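Local coordinates for hemolysin activator protein CdiB (Acinetobacter baumannii ACICU, PDB 6WIL) that probably exports its partner CdiA toxin across the outer membrane, acting as the two-partner secretion transporter of a contact-dependent growth inhibition system, at residues A434-N439 against V480-S485. Sequence-based numbering, arbitrary orientation.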
ATOM      1  N   ALA A 434      -2.022  22.632  -6.602  1.00 41.45           N
ATOM      2  CA  ALA A 434      -0.709  22.095  -6.280  1.00 44.96           C
ATOM      3  C   ALA A 434      -0.877  20.802  -5.496  1.00 35.76           C
ATOM      4  O   ALA A 434      -1.968  20.469  -5.030  1.00 41.08           O
ATOM      5  CB  ALA A 434       0.130  23.104  -5.487  1.00 49.19           C
ATOM      6  N   GLN A 435       0.228  20.076  -5.347  1.00 42.35           N
ATOM      7  CA  GLN A 435       0.256  18.835  -4.587  1.00 55.81           C
ATOM      8  C   GLN A 435       1.490  18.822  -3.698  1.00 41.54           C
ATOM      9  O   GLN A 435       2.567  19.256  -4.114  1.00 45.45           O
ATOM     10  CB  GLN A 435       0.265  17.610  -5.514  1.00 46.11           C
ATOM     11  CG  GLN A 435      -0.305  16.346  -4.889  1.00 56.72           C
ATOM     12  CD  GLN A 435      -1.769  16.140  -5.230  1.00 65.52           C
ATOM     13  OE1 GLN A 435      -2.311  16.806  -6.112  1.00 79.30           O
ATOM     14  NE2 GLN A 435      -2.415  15.211  -4.535  1.00 68.57           N
ATOM     15  N   TYR A 436       1.328  18.337  -2.471  1.00 46.67           N
ATOM     16  CA  TYR A 436       2.437  18.180  -1.540  1.00 49.88           C
ATOM     17  C   TYR A 436       2.652  16.702  -1.258  1.00 43.56           C
ATOM     18  O   TYR A 436       1.692  15.957  -1.039  1.00 47.99           O
ATOM     19  CB  TYR A 436       2.189  18.930  -0.228  1.00 43.98           C
ATOM     20  CG  TYR A 436       3.167  18.568   0.868  1.00 32.44           C
ATOM     21  CD1 TYR A 436       4.431  19.138   0.916  1.00 39.52           C
ATOM     22  CD2 TYR A 436       2.824  17.649   1.852  1.00 36.28           C
ATOM     23  CE1 TYR A 436       5.325  18.803   1.915  1.00 51.32           C
ATOM     24  CE2 TYR A 436       3.710  17.310   2.853  1.00 45.21           C
ATOM     25  CZ  TYR A 436       4.957  17.890   2.882  1.00 49.61           C
ATOM     26  OH  TYR A 436       5.840  17.553   3.879  1.00 47.37           O
ATOM     27  N   ARG A 437       3.915  16.285  -1.248  1.00 51.06           N
ATOM     28  CA  ARG A 437       4.261  14.879  -1.096  1.00 52.80           C
ATOM     29  C   ARG A 437       5.397  14.722  -0.098  1.00 51.46           C
ATOM     30  O   ARG A 437       6.430  15.386  -0.225  1.00 48.90           O
ATOM     31  CB  ARG A 437       4.666  14.271  -2.441  1.00 53.77           C
ATOM     32  CG  ARG A 437       5.099  12.828  -2.349  1.00 69.90           C
ATOM     33  CD  ARG A 437       3.931  11.901  -2.583  1.00 80.13           C
ATOM     34  NE  ARG A 437       4.325  10.500  -2.520  1.00 87.60           N
ATOM     35  CZ  ARG A 437       4.988   9.869  -3.483  1.00 96.99           C
ATOM     36  NH1 ARG A 437       5.307   8.591  -3.340  1.00 81.05           N
ATOM     37  NH2 ARG A 437       5.346  10.518  -4.583  1.00 99.30           N
ATOM     38  N   LEU A 438       5.211  13.831   0.877  1.00 36.24           N
ATOM     39  CA  LEU A 438       6.250  13.492   1.840  1.00 48.82           C
ATOM     40  C   LEU A 438       6.450  11.985   1.863  1.00 49.74           C
ATOM     41  O   LEU A 438       5.489  11.231   2.044  1.00 44.16           O
ATOM     42  CB  LEU A 438       5.900  13.996   3.248  1.00 61.29           C
ATOM     43  CG  LEU A 438       6.869  13.620   4.376  1.00 59.63           C
ATOM     44  CD1 LEU A 438       7.122  14.812   5.287  1.00 48.06           C
ATOM     45  CD2 LEU A 438       6.345  12.441   5.191  1.00 49.54           C
ATOM     46  N   ASN A 439       7.699  11.555   1.683  1.00 39.05           N
ATOM     47  CA  ASN A 439       8.094  10.157   1.793  1.00 52.82           C
ATOM     48  C   ASN A 439       9.084  10.013   2.939  1.00 51.23           C
ATOM     49  O   ASN A 439      10.084  10.735   2.992  1.00 43.43           O
ATOM     50  CB  ASN A 439       8.729   9.652   0.495  1.00 54.48           C
ATOM     51  CG  ASN A 439       7.791   9.745  -0.685  1.00 68.24           C
ATOM     52  OD1 ASN A 439       6.588   9.527  -0.553  1.00 64.23           O
ATOM     53  ND2 ASN A 439       8.339  10.074  -1.851  1.00 82.13           N
ATOM     54  N   VAL A 480      13.724  11.684   4.901  1.00 41.43           N
ATOM     55  CA  VAL A 480      12.433  12.285   4.609  1.00 46.27           C
ATOM     56  C   VAL A 480      12.568  13.083   3.320  1.00 48.29           C
ATOM     57  O   VAL A 480      13.377  14.016   3.238  1.00 48.72           O
ATOM     58  CB  VAL A 480      11.919  13.166   5.761  1.00 47.62           C
ATOM     59  CG1 VAL A 480      13.004  14.100   6.268  1.00 58.34           C
ATOM     60  CG2 VAL A 480      10.690  13.941   5.320  1.00 55.77           C
ATOM     61  N   GLN A 481      11.806  12.690   2.308  1.00 51.27           N
ATOM     62  CA  GLN A 481      11.739  13.402   1.044  1.00 42.08           C
ATOM     63  C   GLN A 481      10.489  14.269   1.032  1.00 41.12           C
ATOM     64  O   GLN A 481       9.403  13.813   1.404  1.00 45.68           O
ATOM     65  CB  GLN A 481      11.712  12.424  -0.132  1.00 47.76           C
ATOM     66  CG  GLN A 481      12.929  11.518  -0.211  1.00 48.36           C
ATOM     67  CD  GLN A 481      12.719  10.338  -1.141  1.00 55.53           C
ATOM     68  OE1 GLN A 481      11.613   9.806  -1.253  1.00 57.88           O
ATOM     69  NE2 GLN A 481      13.784   9.926  -1.817  1.00 49.87           N
ATOM     70  N   GLN A 482      10.645  15.521   0.617  1.00 41.81           N
ATOM     71  CA  GLN A 482       9.522  16.442   0.528  1.00 51.29           C
ATOM     72  C   GLN A 482       9.504  17.087  -0.845  1.00 39.14           C
ATOM     73  O   GLN A 482      10.557  17.387  -1.416  1.00 44.47           O
ATOM     74  CB  GLN A 482       9.583  17.514   1.619  1.00 35.42           C
ATOM     75  CG  GLN A 482       9.191  16.997   2.989  1.00 50.70           C
ATOM     76  CD  GLN A 482       9.147  18.092   4.030  1.00 46.17           C
ATOM     77  OE1 GLN A 482       8.074  18.511   4.462  1.00 46.93           O
ATOM     78  NE2 GLN A 482      10.317  18.562   4.440  1.00 39.49           N
ATOM     79  N   GLU A 483       8.302  17.303  -1.371  1.00 31.25           N
ATOM     80  CA  GLU A 483       8.153  17.740  -2.750  1.00 52.67           C
ATOM     81  C   GLU A 483       6.818  18.449  -2.914  1.00 44.44           C
ATOM     82  O   GLU A 483       5.809  18.030  -2.341  1.00 43.67           O
ATOM     83  CB  GLU A 483       8.250  16.546  -3.708  1.00 42.92           C
ATOM     84  CG  GLU A 483       7.888  16.846  -5.151  1.00 49.18           C
ATOM     85  CD  GLU A 483       7.849  15.589  -5.996  1.00 65.94           C
ATOM     86  OE1 GLU A 483       8.891  14.905  -6.086  1.00 64.89           O
ATOM     87  OE2 GLU A 483       6.774  15.274  -6.550  1.00 58.54           O
ATOM     88  N   ILE A 484       6.830  19.527  -3.692  1.00 47.69           N
ATOM     89  CA  ILE A 484       5.629  20.251  -4.081  1.00 51.48           C
ATOM     90  C   ILE A 484       5.603  20.337  -5.599  1.00 46.41           C
ATOM     91  O   ILE A 484       6.582  20.770  -6.214  1.00 46.39           O
ATOM     92  CB  ILE A 484       5.584  21.662  -3.468  1.00 48.17           C
ATOM     93  CG1 ILE A 484       5.533  21.580  -1.943  1.00 38.42           C
ATOM     94  CG2 ILE A 484       4.399  22.439  -4.017  1.00 49.99           C
ATOM     95  CD1 ILE A 484       5.997  22.838  -1.272  1.00 37.08           C
ATOM     96  N   SER A 485       4.490  19.928  -6.198  1.00 43.13           N
ATOM     97  CA  SER A 485       4.298  20.007  -7.637  1.00 53.45           C
ATOM     98  C   SER A 485       3.080  20.868  -7.946  1.00 64.18           C
ATOM     99  O   SER A 485       2.056  20.777  -7.261  1.00 56.57           O
ATOM    100  CB  SER A 485       4.132  18.613  -8.251  1.00 50.33           C
ATOM    101  OG  SER A 485       3.047  17.922  -7.659  1.00 59.69           O
TER
HETATM  102  O   HOH W   1       3.963  16.279  -5.228  1.00 56.06           O
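Gln435, Arg437 and Asn439 pair with Ser485, Glu483 and Gln481 through six backbone hydrogen bonds, two per pair. The bond from Gln435 N to Ser485 O is 2.7 Å long. The strands run antiparallel, with 171° between their directions. They are neighbours in the 16-stranded barrel of this Omp85-type transporter, and strands 414-429 and 493-505 flank them.

Tyr436 OH donates a hydrogen bond of 2.5 Å to Gln482 OE1; its shortness may be coordinate error. Gln482 OE1 lies in the ring plane, at the edge, and the amide is turned 84° from the ring. With Tyr436 CG anti to the backbone N (chi1 168°), Ile484 CG1 also meets the ring edge, 3.9 Å from Tyr436 CD1. Next along this face, Leu438 CD1 rests 3.7 Å from Val480 CG2 and also touches Gln482 CG.

The other face is polar. Asn439 ND2 makes a weak 3.3 Å bond to Gln481 OE1. That ND2 also lies over the centre of the Arg437 guanidinium. A water bridges Ser485 OG and Glu483 OE2, at 3.1 Å from Ser485 OG. Glu483 OE1 forms salt bridges with Arg464 and Arg524.

The face with Tyr436, Leu438, Val480 and Ile484 is largely apolar and probably looks to lipid. The Glu483 face probably lines the lumen. Arg464 belongs to the VRGF motif of loop 6 in this family, and Arg524 to strand 515-526. Glu483 thus ties that loop to the barrel wall.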